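Local coordinates for importin subunit beta-1 (Saccharomyces cerevisiae, PDB 5OWU), which carries proteins into the nucleus together with importin alpha, the subunit that recognises the classical nuclear localization signal of the cargo, at residues N385-V390 with K428-W433. Sequence-based numbering, arbitrary orientation.
Sequences NREAAV and KETTAW
Thr430 donates a hydrogen bond to Glu387, the one hydrogen bond between the two segments: OG1 of Thr430 lies 2.6 Å from OE2 of Glu387. The carboxylate accepts through its anti lone pair, the one turned away from the other oxygen. Glutamate suits the place because its CB does not point at the other helix, yet its long, flexible chain lets the acid come nearer and reach Thr430. CG stands anti to the backbone N (chi1 -167°), and a bend at chi2 (-80°) then turns CD. The two side chains cross at about a right angle. The second oxygen, OE1, is hydrogen-bonded to Gln336, so both oxygens have partners, which should limit rotation of the group.

The segments belong to helix 383-395 of HEAT repeat 9 and helix 425-442 of HEAT repeat 10, equivalent second helices of successive repeats. The two segments run side by side in the same direction, as corresponding helices of successive HEAT repeats do when the repeats stack into a superhelix; their axes approach to 8.8 Å and make an angle of 12°.

Nonpolar contact centres on Val390, whose CB points toward the neighbouring helix. Its CG2 meets the methyl CG2 of Thr430 at 3.6 Å; threonine thus offers a methyl to the valine and a hydroxyl to the acid from one branched carbon. Both valine methyls, CG1 and CG2, also lie 3.7 Å from OG1 of Thr431. That hydroxyl is satisfied within its own helix by Val427 O, and so can face a hydrocarbon neighbour.

At the margin, Trp433 brings CZ3 to 4.1 Å from Val390 O, which sits at the edge of the indole near its plane. The ring also touches Met391 and Ser395 and lies nearly parallel to Trp475 of helix 467-484.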
ATOM      1  N   ASN A 385     -25.807 -21.605   4.138  1.00 35.71           N
ATOM      2  CA  ASN A 385     -25.015 -22.470   5.003  1.00 29.17           C
ATOM      3  C   ASN A 385     -23.959 -23.245   4.221  1.00 27.77           C
ATOM      4  O   ASN A 385     -22.832 -23.411   4.698  1.00 32.79           O
ATOM      5  CB  ASN A 385     -25.940 -23.414   5.765  1.00 32.02           C
ATOM      6  CG  ASN A 385     -26.813 -22.677   6.767  1.00 39.83           C
ATOM      7  OD1 ASN A 385     -27.819 -22.076   6.403  1.00 46.11           O
ATOM      8  ND2 ASN A 385     -26.420 -22.707   8.028  1.00 48.55           N
ATOM      9  N   ARG A 386     -24.285 -23.707   3.015  1.00 32.13           N
ATOM     10  CA  ARG A 386     -23.275 -24.377   2.199  1.00 36.07           C
ATOM     11  C   ARG A 386     -22.177 -23.401   1.775  1.00 27.10           C
ATOM     12  O   ARG A 386     -20.977 -23.723   1.852  1.00 28.25           O
ATOM     13  CB  ARG A 386     -23.933 -25.018   0.979  1.00 26.80           C
ATOM     14  CG  ARG A 386     -25.109 -25.944   1.312  1.00 37.26           C
ATOM     15  CD  ARG A 386     -25.494 -26.844   0.140  1.00 31.76           C
ATOM     16  NE  ARG A 386     -25.995 -26.099  -1.011  1.00 33.67           N
ATOM     17  CZ  ARG A 386     -27.227 -25.610  -1.107  1.00 31.13           C
ATOM     18  NH1 ARG A 386     -28.090 -25.765  -0.109  1.00 35.82           N
ATOM     19  NH2 ARG A 386     -27.594 -24.949  -2.195  1.00 39.31           N
ATOM     20  N   GLU A 387     -22.566 -22.200   1.334  1.00 27.25           N
ATOM     21  CA  GLU A 387     -21.573 -21.192   0.973  1.00 23.86           C
ATOM     22  C   GLU A 387     -20.692 -20.860   2.170  1.00 27.98           C
ATOM     23  O   GLU A 387     -19.462 -20.796   2.055  1.00 24.83           O
ATOM     24  CB  GLU A 387     -22.262 -19.934   0.440  1.00 28.44           C
ATOM     25  CG  GLU A 387     -21.319 -18.948  -0.257  1.00 30.29           C
ATOM     26  CD  GLU A 387     -20.535 -18.068   0.708  1.00 37.10           C
ATOM     27  OE1 GLU A 387     -20.944 -17.949   1.883  1.00 29.29           O
ATOM     28  OE2 GLU A 387     -19.508 -17.488   0.284  1.00 32.83           O
ATOM     29  N   ALA A 388     -21.309 -20.663   3.339  1.00 34.56           N
ATOM     30  CA  ALA A 388     -20.535 -20.436   4.555  1.00 30.17           C
ATOM     31  C   ALA A 388     -19.562 -21.581   4.811  1.00 30.62           C
ATOM     32  O   ALA A 388     -18.420 -21.356   5.224  1.00 27.42           O
ATOM     33  CB  ALA A 388     -21.476 -20.254   5.748  1.00 31.30           C
ATOM     34  N   ALA A 389     -19.989 -22.818   4.554  1.00 29.02           N
ATOM     35  CA  ALA A 389     -19.131 -23.968   4.827  1.00 26.11           C
ATOM     36  C   ALA A 389     -17.876 -23.938   3.962  1.00 28.30           C
ATOM     37  O   ALA A 389     -16.756 -24.088   4.472  1.00 27.23           O
ATOM     38  CB  ALA A 389     -19.912 -25.268   4.612  1.00 33.07           C
ATOM     39  N   VAL A 390     -18.030 -23.748   2.642  1.00 25.91           N
ATOM     40  CA  VAL A 390     -16.820 -23.713   1.811  1.00 22.66           C
ATOM     41  C   VAL A 390     -15.997 -22.459   2.097  1.00 24.16           C
ATOM     42  O   VAL A 390     -14.763 -22.483   1.995  1.00 26.82           O
ATOM     43  CB  VAL A 390     -17.130 -23.835   0.300  1.00 21.47           C
ATOM     44  CG1 VAL A 390     -17.495 -25.249  -0.063  1.00 30.21           C
ATOM     45  CG2 VAL A 390     -18.233 -22.865  -0.134  1.00 35.55           C
ATOM     46  N   LYS A 428     -21.246 -21.941  -5.849  1.00 26.33           N
ATOM     47  CA  LYS A 428     -20.244 -22.349  -6.829  1.00 27.83           C
ATOM     48  C   LYS A 428     -19.095 -21.353  -6.886  1.00 23.57           C
ATOM     49  O   LYS A 428     -17.932 -21.742  -7.051  1.00 29.37           O
ATOM     50  CB  LYS A 428     -20.883 -22.490  -8.207  1.00 23.45           C
ATOM     51  CG  LYS A 428     -21.814 -23.677  -8.340  1.00 34.66           C
ATOM     52  CD  LYS A 428     -22.262 -23.867  -9.784  1.00 32.67           C
ATOM     53  CE  LYS A 428     -23.180 -22.766 -10.242  1.00 32.11           C
ATOM     54  NZ  LYS A 428     -23.663 -23.040 -11.615  1.00 30.46           N
ATOM     55  N   GLU A 429     -19.403 -20.063  -6.772  1.00 26.44           N
ATOM     56  CA  GLU A 429     -18.355 -19.049  -6.783  1.00 29.36           C
ATOM     57  C   GLU A 429     -17.373 -19.277  -5.640  1.00 26.78           C
ATOM     58  O   GLU A 429     -16.143 -19.319  -5.836  1.00 25.38           O
ATOM     59  CB  GLU A 429     -18.997 -17.663  -6.682  1.00 36.41           C
ATOM     60  CG  GLU A 429     -18.024 -16.514  -6.516  1.00 35.82           C
ATOM     61  CD  GLU A 429     -18.713 -15.159  -6.581  1.00 37.80           C
ATOM     62  OE1 GLU A 429     -19.806 -15.020  -5.997  1.00 38.19           O
ATOM     63  OE2 GLU A 429     -18.163 -14.248  -7.229  1.00 38.10           O
ATOM     64  N   THR A 430     -17.907 -19.449  -4.427  1.00 25.88           N
ATOM     65  CA  THR A 430     -17.033 -19.628  -3.280  1.00 25.97           C
ATOM     66  C   THR A 430     -16.351 -20.989  -3.307  1.00 23.87           C
ATOM     67  O   THR A 430     -15.211 -21.107  -2.864  1.00 23.29           O
ATOM     68  CB  THR A 430     -17.832 -19.426  -1.997  1.00 23.57           C
ATOM     69  OG1 THR A 430     -18.380 -18.103  -2.018  1.00 24.36           O
ATOM     70  CG2 THR A 430     -16.940 -19.611  -0.751  1.00 26.35           C
ATOM     71  N   THR A 431     -17.016 -22.016  -3.840  1.00 29.47           N
ATOM     72  CA  THR A 431     -16.385 -23.326  -3.975  1.00 28.65           C
ATOM     73  C   THR A 431     -15.184 -23.270  -4.911  1.00 25.16           C
ATOM     74  O   THR A 431     -14.135 -23.865  -4.627  1.00 27.24           O
ATOM     75  CB  THR A 431     -17.413 -24.345  -4.476  1.00 32.65           C
ATOM     76  OG1 THR A 431     -18.461 -24.475  -3.506  1.00 27.41           O
ATOM     77  CG2 THR A 431     -16.769 -25.727  -4.719  1.00 27.33           C
ATOM     78  N   ALA A 432     -15.320 -22.576  -6.044  1.00 22.78           N
ATOM     79  CA  ALA A 432     -14.174 -22.399  -6.933  1.00 25.78           C
ATOM     80  C   ALA A 432     -13.034 -21.699  -6.204  1.00 23.30           C
ATOM     81  O   ALA A 432     -11.867 -22.111  -6.296  1.00 23.63           O
ATOM     82  CB  ALA A 432     -14.581 -21.606  -8.178  1.00 28.61           C
ATOM     83  N   TRP A 433     -13.358 -20.623  -5.479  1.00 23.34           N
ATOM     84  CA  TRP A 433     -12.346 -19.966  -4.654  1.00 23.89           C
ATOM     85  C   TRP A 433     -11.706 -20.946  -3.672  1.00 27.67           C
ATOM     86  O   TRP A 433     -10.481 -20.970  -3.508  1.00 27.33           O
ATOM     87  CB  TRP A 433     -12.976 -18.791  -3.910  1.00 23.94           C
ATOM     88  CG  TRP A 433     -12.099 -18.159  -2.873  1.00 28.83           C
ATOM     89  CD1 TRP A 433     -11.139 -17.206  -3.077  1.00 28.54           C
ATOM     90  CD2 TRP A 433     -12.108 -18.422  -1.461  1.00 24.32           C
ATOM     91  NE1 TRP A 433     -10.555 -16.860  -1.884  1.00 28.18           N
ATOM     92  CE2 TRP A 433     -11.130 -17.588  -0.876  1.00 27.92           C
ATOM     93  CE3 TRP A 433     -12.846 -19.277  -0.637  1.00 29.68           C
ATOM     94  CZ2 TRP A 433     -10.873 -17.584   0.492  1.00 26.01           C
ATOM     95  CZ3 TRP A 433     -12.590 -19.271   0.723  1.00 26.78           C
ATOM     96  CH2 TRP A 433     -11.612 -18.433   1.275  1.00 22.16           C
TER